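Long-range contacts in C alpha-dehydrogenase (PDB 4YAE), which binds NADH and, as a C alpha-dehydrogenase of the short-chain dehydrogenase/reductase family, probably oxidises a substrate alcohol with NAD+ as hydride acceptor: residues 31-36 / 59-64; 66-71 / 119-124. One frame throughout, in Å; residues are numbered along the deposited sequence.

Interaction 1: 31-36 / 59-64; sequences RLVLAD and HTIRLD
His-59 opens the pairing with Leu-32: its N donates to Leu-32 O over 2.9 Å with an N-H...O angle of 167°. His-59 O then accepts Leu-34 N at 2.8 Å and also faces the CA-H of Val-33. The imidazole is held at NE2 by Glu-77 of helix 68-82. Thr-60 sits opposite Leu-34 and turns its CA-H to Leu-34 O (Thr-60 CA to Leu-34 O 3.2 Å), an acceptor that Ile-61 N shares at 2.9 Å. His-59 and Ile-61 each bond to the two residues flanking their partners, Val-33 and Ala-35, and with the strand axes running the same way at 20° this is a parallel pair. Helix 39-51 joins the two strands, making a beta-alpha-beta unit of the Rossmann fold, in which 58-62 is the outermost strand within the chain. On the sheet face shared by Val-33, Ala-35, His-59 and Ile-61, the CD1 of Ile-61 reaches Val-33 CG1 at 3.6 Å, the two side chains crossing obliquely beneath helix 68-82. Ile-61 O accepts Asp-36 N at a longer 3.2 Å. Arg-62 brings its CA-H to Asp-36 O, with its aliphatic CG alongside. Leu-63 N gives the last bond to Asp-36 O as the chain leaves the strand, while Leu-63 CD2 packs on Ala-35 CB at 3.9 Å. Asp-36, held at OD2 by Ala-14 N, and Asp-64 beyond Leu-63 both belong to the NADH site.

Interaction 2: 66-71 / 119-124; sequences SDRAQM and PINGIM
The guanidinium of Arg-68 and the amide of Asn-121 stand 79° apart, so the two flat groups meet edge-on from the arginine side: Asn-121 OD1 lies at the guanidinium edge, 10° out of its plane, and accepts Arg-68 NE at 3.0 Å. Arg-68 CG, beside the backbone N (chi1 -72°), lies over one face of the Asn-121 amide, 3.4 Å from Asn-121 OD1 and 3.6 Å from Asn-121 ND2, and the extended chain beyond it takes NE to OD1. Asn-121 ND2 donates to Val-65 O, so both amide ends are engaged near the start of helix 68-82, which Asp-67 caps through OD1 to Gln-70 N.

Beside this polar grip, Met-71 bends at chi2 and chi3, and its CE lies 3.8 Å from Gly-122 N, while Met-71 CG rests 3.7 Å from Asn-121 O. The start of helix 68-82 thus packs on helix 105-133 at the dimer interface, where Tyr-105 of the second subunit touches Arg-68 and Asn-121. Asp-109 of the second subunit forms a salt bridge with Arg-68 NH2. The neutral amide fixes NE, and the charge is probably compensated at least in part by that aspartate.

Both interactions sit about 13 Å, centre to centre, from the middle of the chain, yet they differ in kind. Interaction 1 is a mostly buried strand pair of the parallel sheet, held by regular backbone bonds. Interaction 2 is a partly buried helix-to-helix contact that is made largely by side chains and is bordered by the second subunit. They succeed each other along the chain: strand 58-62, the second partner of interaction 1, leads into helix 68-82, the first of interaction 2. The two also touch: Gln-70 OE1 probably accepts Asp-64 N at 3.0 Å, while Leu-63 CD1 packs near Met-71 N, linking the segment end at Asp-64, an NADH-site residue, to the helix start.

Interaction 1: 31-36 / 59-64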
ATOM      1  N   ARG A  31      -0.909  21.535  23.332  1.00 14.50           N
ATOM      2  CA  ARG A  31       0.267  21.007  24.021  1.00 12.11           C
ATOM      3  C   ARG A  31       0.808  19.851  23.184  1.00 11.41           C
ATOM      4  O   ARG A  31       0.066  19.242  22.433  1.00 12.92           O
ATOM      5  CB  ARG A  31      -0.073  20.544  25.435  1.00 15.35           C
ATOM      6  CG  ARG A  31      -0.675  21.641  26.285  1.00 22.61           C
ATOM      7  CD  ARG A  31      -0.951  21.172  27.706  1.00 37.57           C
ATOM      8  NE  ARG A  31       0.192  21.418  28.585  1.00 57.05           N
ATOM      9  CZ  ARG A  31       0.375  20.843  29.771  1.00 57.54           C
ATOM     10  NH1 ARG A  31      -0.491  19.950  30.234  1.00 57.27           N
ATOM     11  NH2 ARG A  31       1.449  21.143  30.487  1.00 47.30           N
ATOM     12  N   LEU A  32       2.099  19.558  23.325  1.00 11.38           N
ATOM     13  CA  LEU A  32       2.786  18.651  22.404  1.00 11.70           C
ATOM     14  C   LEU A  32       3.426  17.456  23.085  1.00 11.08           C
ATOM     15  O   LEU A  32       4.032  17.574  24.151  1.00 12.70           O
ATOM     16  CB  LEU A  32       3.895  19.384  21.646  1.00 13.12           C
ATOM     17  CG  LEU A  32       3.525  20.623  20.835  1.00 15.04           C
ATOM     18  CD1 LEU A  32       4.791  21.190  20.232  1.00 15.86           C
ATOM     19  CD2 LEU A  32       2.511  20.291  19.772  1.00 15.85           C
ATOM     20  N   VAL A  33       3.307  16.311  22.429  1.00 10.74           N
ATOM     21  CA  VAL A  33       4.159  15.172  22.710  1.00 13.08           C
ATOM     22  C   VAL A  33       4.877  14.817  21.413  1.00 10.91           C
ATOM     23  O   VAL A  33       4.249  14.410  20.441  1.00 12.54           O
ATOM     24  CB  VAL A  33       3.362  13.968  23.247  1.00 12.75           C
ATOM     25  CG1 VAL A  33       4.277  12.798  23.534  1.00 13.12           C
ATOM     26  CG2 VAL A  33       2.632  14.356  24.522  1.00 12.76           C
ATOM     27  N   LEU A  34       6.192  15.017  21.399  1.00 12.75           N
ATOM     28  CA  LEU A  34       7.007  14.721  20.227  1.00 11.03           C
ATOM     29  C   LEU A  34       7.620  13.348  20.388  1.00 11.46           C
ATOM     30  O   LEU A  34       8.252  13.062  21.406  1.00 12.29           O
ATOM     31  CB  LEU A  34       8.108  15.753  20.054  1.00 11.48           C
ATOM     32  CG  LEU A  34       7.667  17.218  20.061  1.00 13.74           C
ATOM     33  CD1 LEU A  34       8.877  18.108  19.855  1.00 16.72           C
ATOM     34  CD2 LEU A  34       6.616  17.482  19.009  1.00 16.53           C
ATOM     35  N   ALA A  35       7.433  12.508  19.380  1.00 11.25           N
ATOM     36  CA  ALA A  35       7.976  11.168  19.391  1.00 13.68           C
ATOM     37  C   ALA A  35       8.955  11.010  18.239  1.00 14.30           C
ATOM     38  O   ALA A  35       8.682  11.436  17.116  1.00 13.23           O
ATOM     39  CB  ALA A  35       6.857  10.154  19.304  1.00 12.78           C
ATOM     40  N   ASP A  36      10.104  10.408  18.519  1.00 13.01           N
ATOM     41  CA  ASP A  36      11.092  10.185  17.475  1.00 13.61           C
ATOM     42  C   ASP A  36      12.040   9.080  17.918  1.00 15.37           C
ATOM     43  O   ASP A  36      12.056   8.693  19.088  1.00 15.42           O
ATOM     44  CB  ASP A  36      11.839  11.491  17.169  1.00 17.03           C
ATOM     45  CG  ASP A  36      12.231  11.623  15.700  1.00 28.84           C
ATOM     46  OD1 ASP A  36      12.822  10.672  15.147  1.00 33.46           O
ATOM     47  OD2 ASP A  36      11.938  12.684  15.097  1.00 21.33           O
ATOM     48  N   HIS A  59       6.431  17.547  25.713  1.00 13.14           N
ATOM     49  CA  HIS A  59       6.989  16.326  26.266  1.00 13.00           C
ATOM     50  C   HIS A  59       7.601  15.544  25.106  1.00 13.45           C
ATOM     51  O   HIS A  59       7.155  15.701  23.988  1.00 14.08           O
ATOM     52  CB  HIS A  59       5.892  15.526  26.960  1.00 13.52           C
ATOM     53  CG  HIS A  59       6.366  14.263  27.601  1.00 12.78           C
ATOM     54  ND1 HIS A  59       7.352  14.238  28.564  1.00 13.28           N
ATOM     55  CD2 HIS A  59       5.975  12.980  27.425  1.00 15.49           C
ATOM     56  CE1 HIS A  59       7.551  12.989  28.949  1.00 13.95           C
ATOM     57  NE2 HIS A  59       6.723  12.209  28.278  1.00 13.27           N
ATOM     58  N   THR A  60       8.615  14.728  25.366  1.00 13.06           N
ATOM     59  CA  THR A  60       9.242  13.921  24.323  1.00 13.08           C
ATOM     60  C   THR A  60       9.243  12.452  24.726  1.00 17.84           C
ATOM     61  O   THR A  60       9.366  12.128  25.910  1.00 17.92           O
ATOM     62  CB  THR A  60      10.687  14.353  24.036  1.00 13.79           C
ATOM     63  OG1 THR A  60      11.507  14.100  25.191  1.00 18.47           O
ATOM     64  CG2 THR A  60      10.756  15.817  23.647  1.00 19.24           C
ATOM     65  N   ILE A  61       9.095  11.584  23.731  1.00 13.75           N
ATOM     66  CA  ILE A  61       9.117  10.133  23.926  1.00 12.73           C
ATOM     67  C   ILE A  61       9.959   9.517  22.824  1.00 15.94           C
ATOM     68  O   ILE A  61       9.683   9.725  21.645  1.00 14.61           O
ATOM     69  CB  ILE A  61       7.701   9.515  23.897  1.00 12.88           C
ATOM     70  CG1 ILE A  61       6.801  10.130  24.971  1.00 14.35           C
ATOM     71  CG2 ILE A  61       7.774   7.989  24.078  1.00 17.04           C
ATOM     72  CD1 ILE A  61       5.357   9.640  24.948  1.00 17.91           C
ATOM     73  N   ARG A  62      10.988   8.764  23.193  1.00 13.68           N
ATOM     74  CA  ARG A  62      11.754   8.006  22.203  1.00 13.99           C
ATOM     75  C   ARG A  62      10.945   6.785  21.791  1.00 15.09           C
ATOM     76  O   ARG A  62      10.600   5.957  22.641  1.00 14.98           O
ATOM     77  CB  ARG A  62      13.107   7.582  22.765  1.00 17.10           C
ATOM     78  CG  ARG A  62      14.040   6.952  21.762  1.00 25.92           C
ATOM     79  CD  ARG A  62      15.316   6.535  22.490  1.00 45.96           C
ATOM     80  NE  ARG A  62      16.251   5.764  21.674  1.00 54.01           N
ATOM     81  CZ  ARG A  62      16.554   4.480  21.863  1.00 69.22           C
ATOM     82  NH1 ARG A  62      15.994   3.775  22.840  1.00 65.60           N
ATOM     83  NH2 ARG A  62      17.428   3.890  21.060  1.00 83.17           N
ATOM     84  N   LEU A  63      10.671   6.655  20.494  1.00 13.58           N
ATOM     85  CA  LEU A  63       9.700   5.686  20.008  1.00 16.10           C
ATOM     86  C   LEU A  63      10.080   5.120  18.645  1.00 14.69           C
ATOM     87  O   LEU A  63      10.451   5.863  17.746  1.00 16.49           O
ATOM     88  CB  LEU A  63       8.318   6.339  19.917  1.00 16.04           C
ATOM     89  CG  LEU A  63       7.207   5.515  19.264  1.00 18.18           C
ATOM     90  CD1 LEU A  63       6.841   4.318  20.134  1.00 18.81           C
ATOM     91  CD2 LEU A  63       5.989   6.399  18.997  1.00 19.14           C
ATOM     92  N   ASP A  64       9.975   3.799  18.518  1.00 13.65           N
ATOM     93  CA  ASP A  64      10.033   3.112  17.231  1.00 13.95           C
ATOM     94  C   ASP A  64       8.589   2.815  16.813  1.00 13.64           C
ATOM     95  O   ASP A  64       7.934   1.980  17.431  1.00 13.34           O
ATOM     96  CB  ASP A  64      10.846   1.816  17.352  1.00 14.78           C
ATOM     97  CG  ASP A  64      10.938   1.037  16.053  1.00 21.74           C
ATOM     98  OD1 ASP A  64      10.233   1.362  15.072  1.00 17.79           O
ATOM     99  OD2 ASP A  64      11.728   0.070  16.026  1.00 26.34           O
TER

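Interaction 2: 66-71 / 119-124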
ATOM      1  N   SER A  66       7.290   1.147  14.604  1.00 13.86           N
ATOM      2  CA  SER A  66       7.004  -0.215  14.162  1.00 14.26           C
ATOM      3  C   SER A  66       6.864  -1.192  15.326  1.00 14.28           C
ATOM      4  O   SER A  66       6.535  -2.364  15.120  1.00 16.28           O
ATOM      5  CB  SER A  66       8.093  -0.711  13.204  1.00 17.94           C
ATOM      6  OG  SER A  66       9.315  -0.956  13.883  1.00 17.96           O
ATOM      7  N   ASP A  67       7.106  -0.716  16.547  1.00 14.00           N
ATOM      8  CA  ASP A  67       7.038  -1.559  17.736  1.00 14.23           C
ATOM      9  C   ASP A  67       5.683  -1.348  18.396  1.00 14.01           C
ATOM     10  O   ASP A  67       5.445  -0.312  19.017  1.00 13.51           O
ATOM     11  CB  ASP A  67       8.187  -1.223  18.688  1.00 16.21           C
ATOM     12  CG  ASP A  67       8.262  -2.154  19.892  1.00 23.32           C
ATOM     13  OD1 ASP A  67       7.218  -2.548  20.453  1.00 17.07           O
ATOM     14  OD2 ASP A  67       9.392  -2.487  20.289  1.00 27.74           O
ATOM     15  N   ARG A  68       4.794  -2.325  18.234  1.00 14.61           N
ATOM     16  CA  ARG A  68       3.409  -2.162  18.656  1.00 14.32           C
ATOM     17  C   ARG A  68       3.285  -2.034  20.163  1.00 14.04           C
ATOM     18  O   ARG A  68       2.457  -1.264  20.653  1.00 16.10           O
ATOM     19  CB  ARG A  68       2.566  -3.328  18.150  1.00 14.52           C
ATOM     20  CG  ARG A  68       2.344  -3.248  16.663  1.00 14.52           C
ATOM     21  CD  ARG A  68       1.801  -4.526  16.089  1.00 15.22           C
ATOM     22  NE  ARG A  68       1.509  -4.365  14.674  1.00 16.02           N
ATOM     23  CZ  ARG A  68       1.162  -5.361  13.871  1.00 16.00           C
ATOM     24  NH1 ARG A  68       1.072  -6.598  14.345  1.00 16.59           N
ATOM     25  NH2 ARG A  68       0.901  -5.118  12.591  1.00 16.21           N
ATOM     26  N   ALA A  69       4.103  -2.772  20.906  1.00 14.54           N
ATOM     27  CA  ALA A  69       4.064  -2.652  22.357  1.00 16.00           C
ATOM     28  C   ALA A  69       4.522  -1.262  22.788  1.00 17.53           C
ATOM     29  O   ALA A  69       3.892  -0.655  23.651  1.00 16.27           O
ATOM     30  CB  ALA A  69       4.913  -3.725  23.016  1.00 16.16           C
ATOM     31  N   GLN A  70       5.605  -0.757  22.194  1.00 13.99           N
ATOM     32  CA  GLN A  70       6.058   0.607  22.483  1.00 13.55           C
ATOM     33  C   GLN A  70       4.991   1.645  22.132  1.00 15.78           C
ATOM     34  O   GLN A  70       4.822   2.633  22.844  1.00 14.16           O
ATOM     35  CB  GLN A  70       7.340   0.951  21.719  1.00 18.71           C
ATOM     36  CG  GLN A  70       8.636   0.413  22.285  1.00 32.63           C
ATOM     37  CD  GLN A  70       9.865   1.240  21.858  1.00 48.91           C
ATOM     38  OE1 GLN A  70       9.810   2.060  20.928  1.00 20.43           O
ATOM     39  NE2 GLN A  70      10.972   1.038  22.565  1.00 66.84           N
ATOM     40  N   MET A  71       4.285   1.437  21.022  1.00 14.22           N
ATOM     41  CA  MET A  71       3.259   2.386  20.605  1.00 12.41           C
ATOM     42  C   MET A  71       2.133   2.430  21.651  1.00 12.55           C
ATOM     43  O   MET A  71       1.671   3.507  22.018  1.00 12.34           O
ATOM     44  CB  MET A  71       2.711   2.035  19.222  1.00 12.49           C
ATOM     45  CG  MET A  71       1.725   3.044  18.667  1.00 21.04           C
ATOM     46  SD  MET A  71       2.535   4.564  18.109  1.00 21.79           S
ATOM     47  CE  MET A  71       3.085   4.083  16.468  1.00 20.73           C
ATOM     48  N   PRO A 119       1.798   4.316  10.686  1.00 12.21           N
ATOM     49  CA  PRO A 119       0.460   4.918  10.783  1.00 11.07           C
ATOM     50  C   PRO A 119      -0.621   3.926  11.223  1.00  9.77           C
ATOM     51  O   PRO A 119      -1.487   4.278  12.020  1.00 12.31           O
ATOM     52  CB  PRO A 119       0.193   5.419   9.362  1.00 13.34           C
ATOM     53  CG  PRO A 119       1.521   5.587   8.750  1.00 18.56           C
ATOM     54  CD  PRO A 119       2.436   4.584   9.388  1.00 12.88           C
ATOM     55  N   ILE A 120      -0.572   2.703  10.717  1.00  9.48           N
ATOM     56  CA  ILE A 120      -1.541   1.696  11.138  1.00  9.67           C
ATOM     57  C   ILE A 120      -1.426   1.431  12.644  1.00  9.83           C
ATOM     58  O   ILE A 120      -2.436   1.372  13.360  1.00 11.85           O
ATOM     59  CB  ILE A 120      -1.361   0.385  10.356  1.00 10.62           C
ATOM     60  CG1 ILE A 120      -1.726   0.608   8.880  1.00 10.44           C
ATOM     61  CG2 ILE A 120      -2.219  -0.728  10.959  1.00 12.58           C
ATOM     62  CD1 ILE A 120      -1.316  -0.526   7.955  1.00 13.33           C
ATOM     63  N   ASN A 121      -0.198   1.264  13.129  1.00  9.89           N
ATOM     64  CA  ASN A 121       0.016   1.056  14.556  1.00 10.83           C
ATOM     65  C   ASN A 121      -0.483   2.246  15.379  1.00 10.81           C
ATOM     66  O   ASN A 121      -1.046   2.078  16.463  1.00 13.35           O
ATOM     67  CB  ASN A 121       1.494   0.823  14.873  1.00 10.31           C
ATOM     68  CG  ASN A 121       2.022  -0.506  14.370  1.00 12.49           C
ATOM     69  OD1 ASN A 121       1.262  -1.400  14.005  1.00 13.29           O
ATOM     70  ND2 ASN A 121       3.347  -0.649  14.378  1.00 12.61           N
ATOM     71  N   GLY A 122      -0.256   3.458  14.878  1.00 11.48           N
ATOM     72  CA  GLY A 122      -0.734   4.643  15.572  1.00 10.80           C
ATOM     73  C   GLY A 122      -2.248   4.670  15.671  1.00 11.50           C
ATOM     74  O   GLY A 122      -2.828   4.964  16.709  1.00 11.30           O
ATOM     75  N   ILE A 123      -2.899   4.360  14.561  1.00 10.98           N
ATOM     76  CA  ILE A 123      -4.348   4.299  14.543  1.00 11.94           C
ATOM     77  C   ILE A 123      -4.847   3.216  15.508  1.00 12.09           C
ATOM     78  O   ILE A 123      -5.743   3.459  16.323  1.00 12.87           O
ATOM     79  CB  ILE A 123      -4.852   4.055  13.102  1.00 12.31           C
ATOM     80  CG1 ILE A 123      -4.601   5.305  12.262  1.00 16.69           C
ATOM     81  CG2 ILE A 123      -6.335   3.704  13.084  1.00 17.80           C
ATOM     82  CD1 ILE A 123      -4.589   5.063  10.774  1.00 19.64           C
ATOM     83  N   MET A 124      -4.250   2.031  15.447  1.00 12.59           N
ATOM     84  CA  MET A 124      -4.661   0.930  16.317  1.00 14.14           C
ATOM     85  C   MET A 124      -4.502   1.261  17.803  1.00 13.29           C
ATOM     86  O   MET A 124      -5.378   0.957  18.618  1.00 15.50           O
ATOM     87  CB  MET A 124      -3.850  -0.329  15.991  1.00 16.42           C
ATOM     88  CG  MET A 124      -4.174  -0.963  14.645  1.00 30.25           C
ATOM     89  SD  MET A 124      -5.851  -1.629  14.501  1.00 37.86           S
ATOM     90  CE  MET A 124      -6.108  -2.296  16.073  1.00 11.88           C
TER
HETATM   91  O   HOH W   1       4.708  -3.278  13.612  1.00 17.70           O